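Local coordinates for protein SPI-1 type 3 secretion system secretin (Salmonella enterica subsp. enterica serovar Typhimurium, PDB 4G08) that forms the ring-shaped outer-membrane secretin of the type III secretion injectisome, through which effector proteins are injected into eukaryotic host cells, the chain here being an N-terminal part of its periplasmic region, at residues G70-F75 against S86-A91. Residues are numbered along the deposited sequence; the frame is centred on the assembly and turned at random.
Sequences GLIWYF and SEMRNA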
loop_
_atom_site.group_PDB
_atom_site.type_symbol
_atom_site.label_atom_id
_atom_site.label_comp_id
_atom_site.label_asym_id
_atom_site.label_seq_id
_atom_site.Cartn_x
_atom_site.Cartn_y
_atom_site.Cartn_z
ATOM N N GLY A 70 5.121 -12.553 3.316
ATOM C CA GLY A 70 4.403 -11.753 4.305
ATOM C C GLY A 70 4.814 -10.295 4.251
ATOM O O GLY A 70 5.323 -9.743 5.228
ATOM N N LEU A 71 4.536 -9.672 3.110
ATOM C CA LEU A 71 4.802 -8.258 2.878
ATOM C C LEU A 71 3.520 -7.528 2.492
ATOM O O LEU A 71 2.586 -8.121 1.940
ATOM C CB LEU A 71 5.821 -8.088 1.748
ATOM C CG LEU A 71 7.130 -8.864 1.835
ATOM C CD1 LEU A 71 8.011 -8.559 0.635
ATOM C CD2 LEU A 71 7.847 -8.517 3.122
ATOM N N ILE A 72 3.568 -6.208 2.593
ATOM C CA ILE A 72 2.568 -5.363 1.975
ATOM C C ILE A 72 3.270 -4.195 1.296
ATOM O O ILE A 72 4.354 -3.793 1.713
ATOM C CB ILE A 72 1.578 -4.838 3.031
ATOM C CG1 ILE A 72 2.332 -4.094 4.133
ATOM C CG2 ILE A 72 0.827 -5.997 3.659
ATOM C CD1 ILE A 72 1.467 -3.637 5.292
ATOM N N TRP A 73 2.726 -3.753 0.172
ATOM C CA TRP A 73 3.387 -2.729 -0.622
ATOM C C TRP A 73 2.409 -1.748 -1.233
ATOM O O TRP A 73 1.212 -2.013 -1.329
ATOM C CB TRP A 73 4.237 -3.361 -1.714
ATOM C CG TRP A 73 3.450 -4.038 -2.743
ATOM C CD1 TRP A 73 2.810 -5.227 -2.626
ATOM C CD2 TRP A 73 3.232 -3.588 -4.079
ATOM N NE1 TRP A 73 2.175 -5.537 -3.799
ATOM C CE2 TRP A 73 2.447 -4.561 -4.719
ATOM C CE3 TRP A 73 3.650 -2.470 -4.803
ATOM C CZ2 TRP A 73 2.082 -4.460 -6.055
ATOM C CZ3 TRP A 73 3.254 -2.351 -6.119
ATOM C CH2 TRP A 73 2.489 -3.346 -6.736
ATOM N N TYR A 74 2.934 -0.576 -1.568
ATOM C CA TYR A 74 2.149 0.496 -2.143
ATOM C C TYR A 74 3.016 1.263 -3.134
ATOM O O TYR A 74 4.183 1.528 -2.866
ATOM C CB TYR A 74 1.673 1.431 -1.031
ATOM C CG TYR A 74 0.754 2.521 -1.500
ATOM C CD1 TYR A 74 -0.427 2.221 -2.158
ATOM C CD2 TYR A 74 1.102 3.851 -1.355
ATOM C CE1 TYR A 74 -1.273 3.217 -2.585
ATOM C CE2 TYR A 74 0.274 4.857 -1.802
ATOM C CZ TYR A 74 -0.891 4.534 -2.453
ATOM O OH TYR A 74 -1.672 5.534 -2.983
ATOM N N PHE A 75 2.464 1.551 -4.303
ATOM C CA PHE A 75 3.088 2.471 -5.248
ATOM C C PHE A 75 2.279 3.754 -5.249
ATOM O O PHE A 75 1.072 3.715 -5.489
ATOM C CB PHE A 75 3.070 1.860 -6.649
ATOM C CG PHE A 75 3.505 2.802 -7.730
ATOM C CD1 PHE A 75 4.775 3.339 -7.729
ATOM C CD2 PHE A 75 2.679 3.050 -8.810
ATOM C CE1 PHE A 75 5.182 4.180 -8.743
ATOM C CE2 PHE A 75 3.077 3.889 -9.825
ATOM C CZ PHE A 75 4.330 4.457 -9.791
ATOM N N SER A 86 3.579 -7.202 9.392
ATOM C CA SER A 86 3.439 -6.870 10.807
ATOM C C SER A 86 3.317 -5.359 11.035
ATOM O O SER A 86 2.991 -4.912 12.134
ATOM C CB SER A 86 4.623 -7.429 11.601
ATOM O OG SER A 86 5.773 -6.610 11.461
ATOM N N GLU A 87 3.606 -4.580 9.997
ATOM C CA GLU A 87 3.567 -3.124 10.083
ATOM C C GLU A 87 2.258 -2.577 9.523
ATOM O O GLU A 87 2.095 -1.376 9.346
ATOM C CB GLU A 87 4.748 -2.521 9.328
ATOM C CG GLU A 87 6.078 -2.742 10.026
ATOM C CD GLU A 87 7.273 -2.371 9.168
ATOM O OE1 GLU A 87 8.142 -1.626 9.670
ATOM O OE2 GLU A 87 7.491 -3.036 8.132
ATOM N N MET A 88 1.354 -3.479 9.185
ATOM C CA MET A 88 0.072 -3.089 8.648
ATOM C C MET A 88 -0.598 -2.129 9.612
ATOM O O MET A 88 -0.588 -2.349 10.823
ATOM C CB MET A 88 -0.789 -4.325 8.475
ATOM C CG MET A 88 -2.226 -4.020 8.135
ATOM S SD MET A 88 -2.726 -4.636 6.518
ATOM C CE MET A 88 -2.148 -6.329 6.532
ATOM N N ARG A 89 -1.128 -1.035 9.079
ATOM C CA ARG A 89 -1.930 -0.123 9.884
ATOM C C ARG A 89 -3.402 -0.459 9.747
ATOM O O ARG A 89 -3.909 -0.649 8.642
ATOM C CB ARG A 89 -1.689 1.339 9.492
ATOM C CG ARG A 89 -2.608 2.308 10.237
ATOM C CD ARG A 89 -2.048 3.711 10.465
ATOM N NE ARG A 89 -2.939 4.478 11.364
ATOM C CZ ARG A 89 -3.486 5.664 11.047
ATOM N NH1 ARG A 89 -2.966 6.412 10.085
ATOM N NH2 ARG A 89 -4.495 6.144 11.767
ATOM N N ASN A 90 -4.048 -0.687 10.882
ATOM C CA ASN A 90 -5.477 -0.929 10.895
ATOM C C ASN A 90 -6.211 0.280 11.438
ATOM O O ASN A 90 -6.006 0.680 12.583
ATOM C CB ASN A 90 -5.797 -2.147 11.752
ATOM C CG ASN A 90 -5.176 -3.416 11.215
ATOM O OD1 ASN A 90 -5.655 -3.993 10.243
ATOM N ND2 ASN A 90 -4.074 -3.829 11.815
ATOM N N ALA A 91 -6.995 0.917 10.583
ATOM C CA ALA A 91 -7.603 2.180 10.934
ATOM C C ALA A 91 -9.108 2.108 10.879
ATOM O O ALA A 91 -9.687 1.321 10.131
ATOM C CB ALA A 91 -7.104 3.266 10.013
#
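The linker between the N0 domain of the secretin and the domain that follows it packs back on the edge strand of N0 through Ile-72 and Met-88. CD1 of Ile-72 makes the closest approach and rests against the backbone of the linker, 3.7 Å from CA of Met-88. CD1 of Ile-72 also lies 4.0 Å from CB of Met-88. The backbone N of Met-88 is 3.9 Å from the same CD1 of Ile-72. In Ile-72, CG1 is flanked by both the backbone N and C (chi1 57°), and chi2 is extended. This carries CD1 outward from the strand to the linker. CG2 of Ile-72, the other branch, faces the end of the methionine, 4.1 Å from CE of Met-88. Met-88 starts with CG anti to its backbone N (chi1 170°) and then bends at chi2 and chi3. The bends turn CE back to Ile-72, and the two side chains cross at about a right angle. The contact is apolar, and no hydrogen bond joins the segments. It is also small: 124 Å² is buried, both sides summed, and nearly all of it belongs to Ile-72 and Met-88.

Strand 71-75 is an outer strand of the mixed sheet of N0 and pairs antiparallel with strand 80-84, where Ile-72 bonds through its backbone to Tyr-83. Its two faces are used differently. Leu-71 and Trp-73 pack on helix 58-69 of the same domain, whereas Ile-72 points to the linker. Glu-87 belongs to the short 3-10 turn before Met-88; its OE2 is held by Ser-41 OG and Asp-84 N. Beyond Met-88 the chain enters strand 89-94 of the second domain.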